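Local coordinates for MOG1 protein (Saccharomyces cerevisiae, PDB 1JHS) that binds the Ran-type GTPase Gsp1 and takes part in the Ran system for nuclear protein import and poly(A)+ mRNA export, at residues A[29-32]-A[33-36]; A[69-72]-A[73-77]. The protein carries 1 engineered substitution. All coordinates share one frame; numbering follows the deposited sequence.

Contact 1 (A[29-32]-A[33-36]); sequences EVPD and TQAV. Engineered in segment 33-36: Ala35 (natural residue Glu).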
# COMPACT_ATOMS: atom_id res chain seq x y z
N GLU A 29 18.36 4.87 6.83
CA GLU A 29 18.18 3.46 7.11
C GLU A 29 16.68 3.18 7.33
O GLU A 29 16.00 3.96 7.98
CB GLU A 29 18.95 3.05 8.37
CG GLU A 29 20.46 3.15 8.24
CD GLU A 29 21.19 2.67 9.48
OE1 GLU A 29 20.52 2.47 10.52
OE2 GLU A 29 22.43 2.51 9.44
N VAL A 30 16.19 2.08 6.78
CA VAL A 30 14.78 1.70 6.95
C VAL A 30 14.80 0.31 7.58
O VAL A 30 15.81 -0.39 7.49
CB VAL A 30 14.04 1.64 5.59
CG1 VAL A 30 14.12 3.00 4.89
CG2 VAL A 30 14.64 0.56 4.72
N PRO A 31 13.69 -0.11 8.22
CA PRO A 31 13.63 -1.43 8.86
C PRO A 31 14.08 -2.52 7.90
O PRO A 31 13.83 -2.46 6.70
CB PRO A 31 12.16 -1.56 9.24
CG PRO A 31 11.78 -0.15 9.54
CD PRO A 31 12.42 0.61 8.40
N ASP A 32 14.76 -3.52 8.46
CA ASP A 32 15.29 -4.64 7.69
C ASP A 32 14.26 -5.39 6.81
O ASP A 32 14.59 -5.85 5.72
CB ASP A 32 15.95 -5.63 8.65
CG ASP A 32 17.04 -4.98 9.49
OD1 ASP A 32 17.91 -4.28 8.90
OD2 ASP A 32 17.04 -5.15 10.73
N THR A 33 13.02 -5.50 7.29
CA THR A 33 12.00 -6.22 6.52
C THR A 33 11.29 -5.33 5.50
O THR A 33 10.41 -5.80 4.76
CB THR A 33 10.92 -6.79 7.48
OG1 THR A 33 10.37 -5.71 8.25
CG2 THR A 33 11.53 -7.83 8.43
N GLN A 34 11.68 -4.06 5.42
CA GLN A 34 11.00 -3.11 4.53
C GLN A 34 11.72 -2.48 3.36
O GLN A 34 12.96 -2.34 3.37
CB GLN A 34 10.45 -1.93 5.34
CG GLN A 34 9.40 -2.27 6.38
CD GLN A 34 8.87 -1.04 7.11
OE1 GLN A 34 9.40 0.06 6.98
NE2 GLN A 34 7.82 -1.24 7.90
N ALA A 35 10.92 -2.11 2.36
CA ALA A 35 11.40 -1.35 1.21
C ALA A 35 10.46 -0.11 1.29
O ALA A 35 9.25 -0.25 1.48
CB ALA A 35 11.19 -2.13 -0.09
N VAL A 36 11.02 1.10 1.22
CA VAL A 36 10.23 2.34 1.36
C VAL A 36 10.51 3.30 0.21
O VAL A 36 11.67 3.64 -0.04
CB VAL A 36 10.60 3.07 2.69
CG1 VAL A 36 9.78 4.35 2.84
CG2 VAL A 36 10.37 2.10 3.89
O HOH W 1 15.45 -3.61 3.94
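Pro31 and Gln34 are joined by one backbone hydrogen bond: Gln34 N donates to Pro31 O at 3.0 Å, with an N-H...O angle of 157°. This bond closes the turn through Asp32 and Thr33. A water sits at the same bend, within hydrogen-bonding distance of two backbone oxygens, 3.0 Å from Asp32 O and 2.9 Å from Gln34 O, and so spans these two carbonyls within the turn.

The side chain of Gln34 leans across the proline ring. Its CG lies anti to the carbonyl carbon (chi1 -63°) and the chain beyond is extended, which carries the amide obliquely across the ring, where Gln34 OE1 comes within 3.4 Å of Pro31 CD and 3.5 Å of Pro31 CG. This is van der Waals contact between a carbonyl oxygen and ring methylenes. The other end of the amide is fixed from the neighbouring strand 56-63: Gln34 NE2 bonds to Asp60, whose carboxylate also binds the hydroxyl of Thr33, so the two carboxylate oxygens of Asp60 hold the side chains of Thr33 and Gln34, one each.

The two valines add an apolar contact. Val30 CG1 touches Val36 CG2 at 4.0 Å, the side chains sliding past each other in opposite directions, while Val30 CG2 rests 3.6 Å from Gln34 O. Ala35, an engineered replacement of the natural glutamate, has its CB turned away from 29-32 and touches Val59 and Tyr9.

The arrangement is a type I beta turn from Pro31 to Gln34 at the protein surface, flanked by the valine pair, which leads the loop after strand 21-23 into strand 34-39 of the large antiparallel sheet of the Mog1 fold.

Contact 2 (A[69-72]-A[73-77]); sequences DLKE and AWQFH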
# COMPACT_ATOMS: atom_id res chain seq x y z
N ASP A 69 -8.09 -18.29 5.16
CA ASP A 69 -8.81 -17.54 4.16
C ASP A 69 -8.02 -16.30 3.75
O ASP A 69 -7.58 -15.52 4.60
CB ASP A 69 -10.18 -17.13 4.70
CG ASP A 69 -11.00 -16.36 3.69
OD1 ASP A 69 -11.23 -15.16 3.93
OD2 ASP A 69 -11.39 -16.94 2.65
N LEU A 70 -7.85 -16.13 2.44
CA LEU A 70 -7.09 -15.01 1.92
C LEU A 70 -7.61 -13.65 2.40
O LEU A 70 -6.83 -12.85 2.93
CB LEU A 70 -7.08 -15.05 0.38
CG LEU A 70 -6.46 -13.86 -0.35
CD1 LEU A 70 -4.94 -13.77 -0.04
CD2 LEU A 70 -6.68 -14.03 -1.85
N LYS A 71 -8.90 -13.37 2.20
CA LYS A 71 -9.46 -12.08 2.62
C LYS A 71 -9.33 -11.86 4.14
O LYS A 71 -9.09 -10.75 4.60
CB LYS A 71 -10.94 -11.97 2.22
CG LYS A 71 -11.60 -10.71 2.78
CD LYS A 71 -12.90 -10.37 2.11
CE LYS A 71 -13.48 -9.06 2.66
NZ LYS A 71 -14.83 -8.80 2.06
N GLU A 72 -9.53 -12.92 4.92
CA GLU A 72 -9.40 -12.80 6.36
C GLU A 72 -7.96 -12.45 6.75
O GLU A 72 -7.74 -11.63 7.65
CB GLU A 72 -9.82 -14.11 7.05
CG GLU A 72 -11.26 -14.11 7.49
CD GLU A 72 -11.68 -15.47 8.06
OE1 GLU A 72 -10.86 -16.13 8.74
OE2 GLU A 72 -12.85 -15.85 7.82
N ALA A 73 -6.99 -13.05 6.06
CA ALA A 73 -5.58 -12.75 6.34
C ALA A 73 -5.31 -11.27 5.99
O ALA A 73 -4.60 -10.56 6.70
CB ALA A 73 -4.67 -13.66 5.51
N TRP A 74 -5.90 -10.82 4.89
CA TRP A 74 -5.71 -9.44 4.46
C TRP A 74 -6.31 -8.50 5.51
O TRP A 74 -5.66 -7.52 5.93
CB TRP A 74 -6.36 -9.24 3.09
CG TRP A 74 -6.33 -7.83 2.58
CD1 TRP A 74 -5.30 -7.22 1.89
CD2 TRP A 74 -7.38 -6.87 2.67
NE1 TRP A 74 -5.68 -5.93 1.53
CE2 TRP A 74 -6.95 -5.70 2.00
CE3 TRP A 74 -8.67 -6.89 3.25
CZ2 TRP A 74 -7.75 -4.54 1.90
CZ3 TRP A 74 -9.47 -5.73 3.15
CH2 TRP A 74 -9.00 -4.58 2.47
N GLN A 75 -7.52 -8.79 5.96
CA GLN A 75 -8.16 -7.93 6.97
C GLN A 75 -7.31 -7.83 8.23
O GLN A 75 -7.21 -6.78 8.86
CB GLN A 75 -9.55 -8.47 7.33
CG GLN A 75 -10.53 -8.42 6.15
CD GLN A 75 -11.90 -9.02 6.50
OE1 GLN A 75 -11.99 -10.18 6.92
NE2 GLN A 75 -12.94 -8.24 6.34
N PHE A 76 -6.69 -8.95 8.60
CA PHE A 76 -5.84 -9.00 9.77
C PHE A 76 -4.66 -8.04 9.60
O PHE A 76 -4.32 -7.29 10.52
CB PHE A 76 -5.30 -10.43 9.96
CG PHE A 76 -4.28 -10.56 11.07
CD1 PHE A 76 -4.67 -10.82 12.37
CD2 PHE A 76 -2.92 -10.37 10.80
CE1 PHE A 76 -3.73 -10.88 13.40
CE2 PHE A 76 -1.96 -10.43 11.83
CZ PHE A 76 -2.37 -10.69 13.13
N HIS A 77 -4.03 -8.08 8.41
CA HIS A 77 -2.89 -7.22 8.16
C HIS A 77 -3.28 -5.77 8.04
O HIS A 77 -2.49 -4.89 8.39
CB HIS A 77 -2.14 -7.67 6.92
CG HIS A 77 -1.35 -8.93 7.14
ND1 HIS A 77 -0.28 -8.99 8.00
CD2 HIS A 77 -1.50 -10.18 6.64
CE1 HIS A 77 0.19 -10.22 8.03
NE2 HIS A 77 -0.53 -10.96 7.21
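Gln75 folds back over the carbonyl of Lys71, its CG only 3.1 Å from Lys71 O, the oxygen that also accepts from Gln75 N at 2.9 Å. The side chain lies between two neighbours of the preceding turn. Its NE2 meets Lys71 CE at 3.8 Å, and its OE1 faces Glu72 CG at 4.0 Å, with the amide and carboxylate planes 26° apart. Replacing Gln75 by alanine would probably cost Lys71 CE and Glu72 CG this shared packing and leave the glutamate freer to turn, the lysine being still held at NZ.

Regular helical bonds set these positions. Ala73 N donates to Asp69 O, Trp74 N to Leu70 O and Phe76 N to Glu72 O. Asp69 is the N-cap: its OD1 accepts from Glu72 N at 3.0 Å, on the anti side and 32° out of the carboxylate plane, holding the first turn. Lys71, extended throughout, carries NZ to a salt bridge with Glu95.

On another side of helix 70-83, the buried Ala73 and Trp74 pack on Leu130 of strand 124-133; Trp74 also meets the ring of Phe104 in strand 103-113 and bonds through NE1 to Val128 O.

How the contacts relate
Contact 1 precedes contact 2 along the chain, and the two do not touch: their centres lie 23 Å apart and their nearest atoms about 11 Å. The seven-stranded antiparallel sheet connects them. Contact 1 feeds strand 34-39, which lies between outermost strand 21-23 and strand 56-63; the chain then leaves strand 56-63 for helix 70-83, whose first two turns form contact 2. The helix packs on strands 103-113 and 124-133, towards the other end of the strand order. Both contacts belong to the one Mog1 domain: the surface turn serves the edge region of the sheet, while the half-buried helix start covers strands further across it.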